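Local coordinates for protein L-threonine 3-dehydrogenase (PDB 7OL1) that probably catalyses the NAD-dependent oxidation of L-threonine at its side-chain hydroxyl group, at residues A[175-178]-A[179-183]; A[325-328]-A[329-333]. All blocks are in the same frame, centred on the assembly; numbering follows the deposited sequence.

Contact 1: A[175-178]-A[179-183]; sequences DYYH and SKFGV
Tyr-176, Tyr-177 and Phe-181 gather into an aromatic cluster at the last turn of a helix, with the aliphatic part of Lys-180 inserted beside it. Lys-180 CB lies over one face of the Tyr-176 ring, 3.9 Å from its centroid, in a CH-pi contact, while Lys-180 CG sits over the centre of a Phe-181 face. Because Lys-180 CG is anti to its own backbone N (chi1 174°) and the chain bends at chi2, the lysine runs out alongside Tyr-176 past its hydroxyl. Phe-181 meets Tyr-177 obliquely, CD2 to CD2 at 3.6 Å.

Backbone bonding closes the helix. Tyr-177 O accepts two donors from opposite faces of its carbonyl plane, Phe-181 N at 3.0 Å and Val-183 N at 3.3 Å. Gly-182 turns the chain with positive phi, and its N binds His-178 O. The imidazole adds a side-chain bond: His-178 ND1 donates to Val-183 O (3.2 Å), which lies in the ring plane.

Tyr-177, bonded to Glu-124, and Val-183 pack on helix 108-129. Tyr-176 OH bonds to Glu-105 of the second subunit, so helix 162-181 faces the dimer partner before the chain enters strand 184-194.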
ATOM      1  N   ASP A 175       3.139   9.888  -2.044  1.00 51.56           N
ATOM      2  CA  ASP A 175       4.441  10.072  -2.754  1.00 54.92           C
ATOM      3  C   ASP A 175       4.176  10.053  -4.267  1.00 53.56           C
ATOM      4  O   ASP A 175       4.815  10.856  -4.975  1.00 52.17           O
ATOM      5  CB  ASP A 175       5.550   9.109  -2.304  1.00 51.41           C
ATOM      6  CG  ASP A 175       6.219   9.480  -0.976  1.00 59.02           C
ATOM      7  OD1 ASP A 175       5.850  10.512  -0.352  1.00 53.06           O
ATOM      8  OD2 ASP A 175       7.094   8.711  -0.543  1.00 61.99           O
ATOM      9  N   TYR A 176       3.243   9.229  -4.758  1.00 53.05           N
ATOM     10  CA  TYR A 176       2.923   9.170  -6.216  1.00 50.68           C
ATOM     11  C   TYR A 176       2.421  10.542  -6.691  1.00 53.54           C
ATOM     12  O   TYR A 176       2.802  10.931  -7.812  1.00 53.03           O
ATOM     13  CB  TYR A 176       1.909   8.086  -6.577  1.00 47.03           C
ATOM     14  CG  TYR A 176       1.473   8.081  -8.026  1.00 53.65           C
ATOM     15  CD1 TYR A 176       2.244   7.446  -8.989  1.00 54.01           C
ATOM     16  CD2 TYR A 176       0.273   8.653  -8.443  1.00 52.75           C
ATOM     17  CE1 TYR A 176       1.869   7.417 -10.326  1.00 57.34           C
ATOM     18  CE2 TYR A 176      -0.114   8.641  -9.782  1.00 58.21           C
ATOM     19  CZ  TYR A 176       0.691   8.023 -10.740  1.00 66.78           C
ATOM     20  OH  TYR A 176       0.372   7.978 -12.090  1.00 73.31           O
ATOM     21  N   TYR A 177       1.610  11.250  -5.898  1.00 50.07           N
ATOM     22  CA  TYR A 177       0.981  12.520  -6.342  1.00 53.00           C
ATOM     23  C   TYR A 177       2.103  13.554  -6.466  1.00 54.89           C
ATOM     24  O   TYR A 177       2.064  14.386  -7.417  1.00 53.69           O
ATOM     25  CB  TYR A 177      -0.241  12.883  -5.472  1.00 58.75           C
ATOM     26  CG  TYR A 177      -1.535  12.329  -6.027  1.00 64.51           C
ATOM     27  CD1 TYR A 177      -1.908  11.007  -5.829  1.00 62.66           C
ATOM     28  CD2 TYR A 177      -2.341  13.100  -6.846  1.00 66.11           C
ATOM     29  CE1 TYR A 177      -3.056  10.481  -6.397  1.00 65.70           C
ATOM     30  CE2 TYR A 177      -3.501  12.597  -7.409  1.00 65.73           C
ATOM     31  CZ  TYR A 177      -3.861  11.283  -7.185  1.00 67.62           C
ATOM     32  OH  TYR A 177      -5.001  10.807  -7.750  1.00 60.41           O
ATOM     33  N   HIS A 178       3.133  13.453  -5.616  1.00 56.60           N
ATOM     34  CA  HIS A 178       4.337  14.325  -5.721  1.00 54.31           C
ATOM     35  C   HIS A 178       5.204  13.921  -6.922  1.00 49.46           C
ATOM     36  O   HIS A 178       5.538  14.786  -7.753  1.00 55.88           O
ATOM     37  CB  HIS A 178       5.170  14.308  -4.449  1.00 56.12           C
ATOM     38  CG  HIS A 178       6.395  15.133  -4.618  1.00 64.78           C
ATOM     39  ND1 HIS A 178       6.329  16.522  -4.680  1.00 64.86           N
ATOM     40  CD2 HIS A 178       7.688  14.782  -4.814  1.00 57.23           C
ATOM     41  CE1 HIS A 178       7.538  16.992  -4.887  1.00 64.50           C
ATOM     42  NE2 HIS A 178       8.380  15.944  -4.988  1.00 58.69           N
ATOM     43  N   SER A 179       5.567  12.651  -7.039  1.00 48.98           N
ATOM     44  CA  SER A 179       6.547  12.201  -8.061  1.00 49.61           C
ATOM     45  C   SER A 179       5.969  12.428  -9.458  1.00 51.84           C
ATOM     46  O   SER A 179       6.729  12.669 -10.379  1.00 66.88           O
ATOM     47  CB  SER A 179       7.023  10.772  -7.814  1.00 51.30           C
ATOM     48  OG  SER A 179       6.087   9.773  -8.199  1.00 53.32           O
ATOM     49  N   LYS A 180       4.653  12.376  -9.600  1.00 55.74           N
ATOM     50  CA  LYS A 180       4.004  12.257 -10.920  1.00 51.88           C
ATOM     51  C   LYS A 180       3.372  13.595 -11.282  1.00 52.92           C
ATOM     52  O   LYS A 180       3.425  13.889 -12.465  1.00 54.18           O
ATOM     53  CB  LYS A 180       2.949  11.145 -10.912  1.00 54.53           C
ATOM     54  CG  LYS A 180       2.113  11.041 -12.183  1.00 57.19           C
ATOM     55  CD  LYS A 180       2.786  10.267 -13.298  1.00 61.88           C
ATOM     56  CE  LYS A 180       1.995  10.237 -14.590  1.00 71.85           C
ATOM     57  NZ  LYS A 180       2.391   9.085 -15.435  1.00 83.55           N
ATOM     58  N   PHE A 181       2.765  14.329 -10.331  1.00 55.79           N
ATOM     59  CA  PHE A 181       1.938  15.550 -10.601  1.00 58.46           C
ATOM     60  C   PHE A 181       2.508  16.795  -9.923  1.00 60.43           C
ATOM     61  O   PHE A 181       1.973  17.889 -10.143  1.00 57.21           O
ATOM     62  CB  PHE A 181       0.486  15.377 -10.129  1.00 52.99           C
ATOM     63  CG  PHE A 181      -0.226  14.269 -10.852  1.00 56.20           C
ATOM     64  CD1 PHE A 181      -0.236  14.230 -12.234  1.00 53.15           C
ATOM     65  CD2 PHE A 181      -0.819  13.230 -10.157  1.00 61.63           C
ATOM     66  CE1 PHE A 181      -0.846  13.187 -12.903  1.00 59.87           C
ATOM     67  CE2 PHE A 181      -1.426  12.180 -10.829  1.00 60.59           C
ATOM     68  CZ  PHE A 181      -1.451  12.170 -12.199  1.00 60.48           C
ATOM     69  N   GLY A 182       3.514  16.627  -9.069  1.00 56.53           N
ATOM     70  CA  GLY A 182       4.155  17.748  -8.370  1.00 53.27           C
ATOM     71  C   GLY A 182       3.320  18.300  -7.230  1.00 56.46           C
ATOM     72  O   GLY A 182       3.634  19.419  -6.776  1.00 58.70           O
ATOM     73  N   VAL A 183       2.355  17.545  -6.707  1.00 50.57           N
ATOM     74  CA  VAL A 183       1.563  18.014  -5.535  1.00 47.69           C
ATOM     75  C   VAL A 183       2.504  18.105  -4.322  1.00 48.87           C
ATOM     76  O   VAL A 183       3.272  17.147  -4.106  1.00 55.00           O
ATOM     77  CB  VAL A 183       0.381  17.066  -5.262  1.00 46.90           C
ATOM     78  CG1 VAL A 183      -0.486  17.569  -4.118  1.00 45.79           C
ATOM     79  CG2 VAL A 183      -0.457  16.829  -6.510  1.00 48.26           C
TER

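Contact 2: A[325-328]-A[329-333]; sequences TKDM and LEKLS
Leu-329 lies back along Thr-325, the two side chains side by side and pointing the same way, with Leu-329 CD1 4.1 Å from Thr-325 CG2. Having CG beside the backbone N (chi1 -64°) brings the leucine branch back along the helix, over Thr-325 O. Its N makes two weak bonds, to Thr-325 O and to Lys-326 O.

Glu-330 follows with a firmer bond from its N to Lys-326 O, 3.2 Å and in the carbonyl plane. Its extended side chain runs beside the lysine, touching aliphatic carbons: Glu-330 OE2 is 3.9 Å from Lys-326 CG, whereas the charged ends do not meet.

Lys-331 donates its N to Asp-327 O at 3.0 Å, and its chain, bent at chi2 and chi4, passes across the aspartate. Lys-331 NZ makes a salt bridge to Asp-327 OD2 at 3.4 Å, its hydrogen bond weak, and Lys-331 CD also touches that oxygen. Tyr-235 OH is bonded to the same OD2.

Leu-332 N bonds to Met-328 O at 2.9 Å, and Leu-332 CD1 approaches Met-328 CE at 4.2 Å; both side chains also press on Tyr-212 of helix 207-217.

The chemistry is thus that of an amphipathic helix: Met-328, Leu-329 and Leu-332 pack on helix 207-217, while Lys-331 may partly offset the mutual repulsion of Asp-327 and Glu-330, whose OD1 and OE1 stand 4.3 Å apart.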
ATOM      1  N   THR A 325       5.762  14.585  32.395  1.00 90.33           N
ATOM      2  CA  THR A 325       5.121  14.135  33.661  1.00 95.74           C
ATOM      3  C   THR A 325       4.787  15.343  34.553  1.00 93.59           C
ATOM      4  O   THR A 325       3.677  15.370  35.116  1.00 95.34           O
ATOM      5  CB  THR A 325       5.988  13.115  34.404  1.00102.48           C
ATOM      6  OG1 THR A 325       6.268  12.020  33.531  1.00114.08           O
ATOM      7  CG2 THR A 325       5.322  12.591  35.659  1.00106.90           C
ATOM      8  N   LYS A 326       5.689  16.318  34.688  1.00 98.45           N
ATOM      9  CA  LYS A 326       5.431  17.518  35.529  1.00 95.71           C
ATOM     10  C   LYS A 326       4.207  18.239  34.948  1.00 92.50           C
ATOM     11  O   LYS A 326       3.190  18.355  35.667  1.00 82.70           O
ATOM     12  CB  LYS A 326       6.665  18.425  35.622  1.00105.47           C
ATOM     13  CG  LYS A 326       6.746  19.272  36.894  1.00118.81           C
ATOM     14  CD  LYS A 326       7.765  20.411  36.855  1.00119.37           C
ATOM     15  CE  LYS A 326       9.197  19.925  36.769  1.00122.16           C
ATOM     16  NZ  LYS A 326       9.938  20.640  35.708  1.00126.18           N
ATOM     17  N   ASP A 327       4.289  18.630  33.671  1.00 87.66           N
ATOM     18  CA  ASP A 327       3.255  19.421  32.950  1.00 82.79           C
ATOM     19  C   ASP A 327       1.906  18.693  32.933  1.00 86.03           C
ATOM     20  O   ASP A 327       0.884  19.394  32.946  1.00 84.55           O
ATOM     21  CB  ASP A 327       3.648  19.721  31.507  1.00 81.55           C
ATOM     22  CG  ASP A 327       2.925  20.929  30.949  1.00 85.19           C
ATOM     23  OD1 ASP A 327       3.233  22.045  31.420  1.00 77.42           O
ATOM     24  OD2 ASP A 327       2.059  20.744  30.055  1.00 86.59           O
ATOM     25  N   MET A 328       1.880  17.361  32.881  1.00 79.89           N
ATOM     26  CA  MET A 328       0.596  16.618  32.809  1.00 85.99           C
ATOM     27  C   MET A 328      -0.136  16.748  34.147  1.00 91.38           C
ATOM     28  O   MET A 328      -1.375  16.924  34.139  1.00100.90           O
ATOM     29  CB  MET A 328       0.790  15.142  32.445  1.00 82.44           C
ATOM     30  CG  MET A 328       0.928  14.936  30.953  1.00 86.09           C
ATOM     31  SD  MET A 328      -0.613  15.317  30.054  1.00 86.00           S
ATOM     32  CE  MET A 328      -1.556  13.832  30.418  1.00 65.16           C
ATOM     33  N   LEU A 329       0.600  16.706  35.255  1.00 98.84           N
ATOM     34  CA  LEU A 329      -0.005  16.684  36.611  1.00 94.39           C
ATOM     35  C   LEU A 329      -0.451  18.103  36.993  1.00 89.83           C
ATOM     36  O   LEU A 329      -1.475  18.217  37.672  1.00 86.72           O
ATOM     37  CB  LEU A 329       1.002  16.069  37.585  1.00 95.54           C
ATOM     38  CG  LEU A 329       1.355  14.604  37.303  1.00 92.96           C
ATOM     39  CD1 LEU A 329       2.505  14.119  38.178  1.00 90.20           C
ATOM     40  CD2 LEU A 329       0.140  13.707  37.487  1.00 99.34           C
ATOM     41  N   GLU A 330       0.233  19.142  36.503  1.00 92.34           N
ATOM     42  CA  GLU A 330      -0.238  20.553  36.584  1.00104.48           C
ATOM     43  C   GLU A 330      -1.560  20.686  35.814  1.00111.85           C
ATOM     44  O   GLU A 330      -2.570  21.068  36.452  1.00131.30           O
ATOM     45  CB  GLU A 330       0.781  21.539  36.003  1.00111.67           C
ATOM     46  CG  GLU A 330       2.101  21.593  36.750  1.00118.97           C
ATOM     47  CD  GLU A 330       3.136  22.526  36.139  1.00131.51           C
ATOM     48  OE1 GLU A 330       2.742  23.485  35.418  1.00118.19           O
ATOM     49  OE2 GLU A 330       4.337  22.288  36.379  1.00136.75           O
ATOM     50  N   LYS A 331      -1.545  20.369  34.509  1.00102.85           N
ATOM     51  CA  LYS A 331      -2.653  20.613  33.535  1.00 96.35           C
ATOM     52  C   LYS A 331      -3.867  19.717  33.853  1.00 93.97           C
ATOM     53  O   LYS A 331      -4.987  20.085  33.417  1.00 90.01           O
ATOM     54  CB  LYS A 331      -2.195  20.401  32.083  1.00 91.86           C
ATOM     55  CG  LYS A 331      -1.778  21.645  31.302  1.00 87.35           C
ATOM     56  CD  LYS A 331      -0.524  22.297  31.809  1.00 90.20           C
ATOM     57  CE  LYS A 331      -0.354  23.727  31.342  1.00 94.25           C
ATOM     58  NZ  LYS A 331       0.449  23.790  30.105  1.00 99.85           N
ATOM     59  N   LEU A 332      -3.682  18.607  34.578  1.00 81.45           N
ATOM     60  CA  LEU A 332      -4.808  17.733  35.010  1.00 98.59           C
ATOM     61  C   LEU A 332      -5.379  18.179  36.368  1.00110.50           C
ATOM     62  O   LEU A 332      -6.432  17.634  36.759  1.00117.04           O
ATOM     63  CB  LEU A 332      -4.336  16.278  35.076  1.00 96.98           C
ATOM     64  CG  LEU A 332      -4.218  15.542  33.743  1.00 96.21           C
ATOM     65  CD1 LEU A 332      -3.836  14.091  33.975  1.00 96.57           C
ATOM     66  CD2 LEU A 332      -5.509  15.610  32.941  1.00101.12           C
ATOM     67  N   SER A 333      -4.718  19.101  37.077  1.00121.63           N
ATOM     68  CA  SER A 333      -5.176  19.651  38.384  1.00122.18           C
ATOM     69  C   SER A 333      -5.971  20.941  38.154  1.00121.93           C
ATOM     70  O   SER A 333      -7.115  21.011  38.633  1.00125.49           O
ATOM     71  CB  SER A 333      -4.030  19.863  39.335  1.00113.13           C
ATOM     72  OG  SER A 333      -3.834  18.690  40.104  1.00116.85           O
TER

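Both contacts are helical turns read at short spacing, partly buried in each case, yet they share no helix: contact 1 belongs to helix 162-181 and contact 2 to helix 321-334. Their centres are about 43 Å apart, on opposite sides of the chain's centre. Contact 1 marks a helix terminus, where a glycine and a histidine side chain close the turn and Tyr-176, Tyr-177 and Phe-181 face the second subunit. Contact 2 is touched by no other chain of the assembly; it pairs an apolar face turned to its own subunit with a charged side. Rings dominate within contact 1, whose charged residue Asp-175 pairs across the dimer; contact 2 keeps its ion pair within one helix.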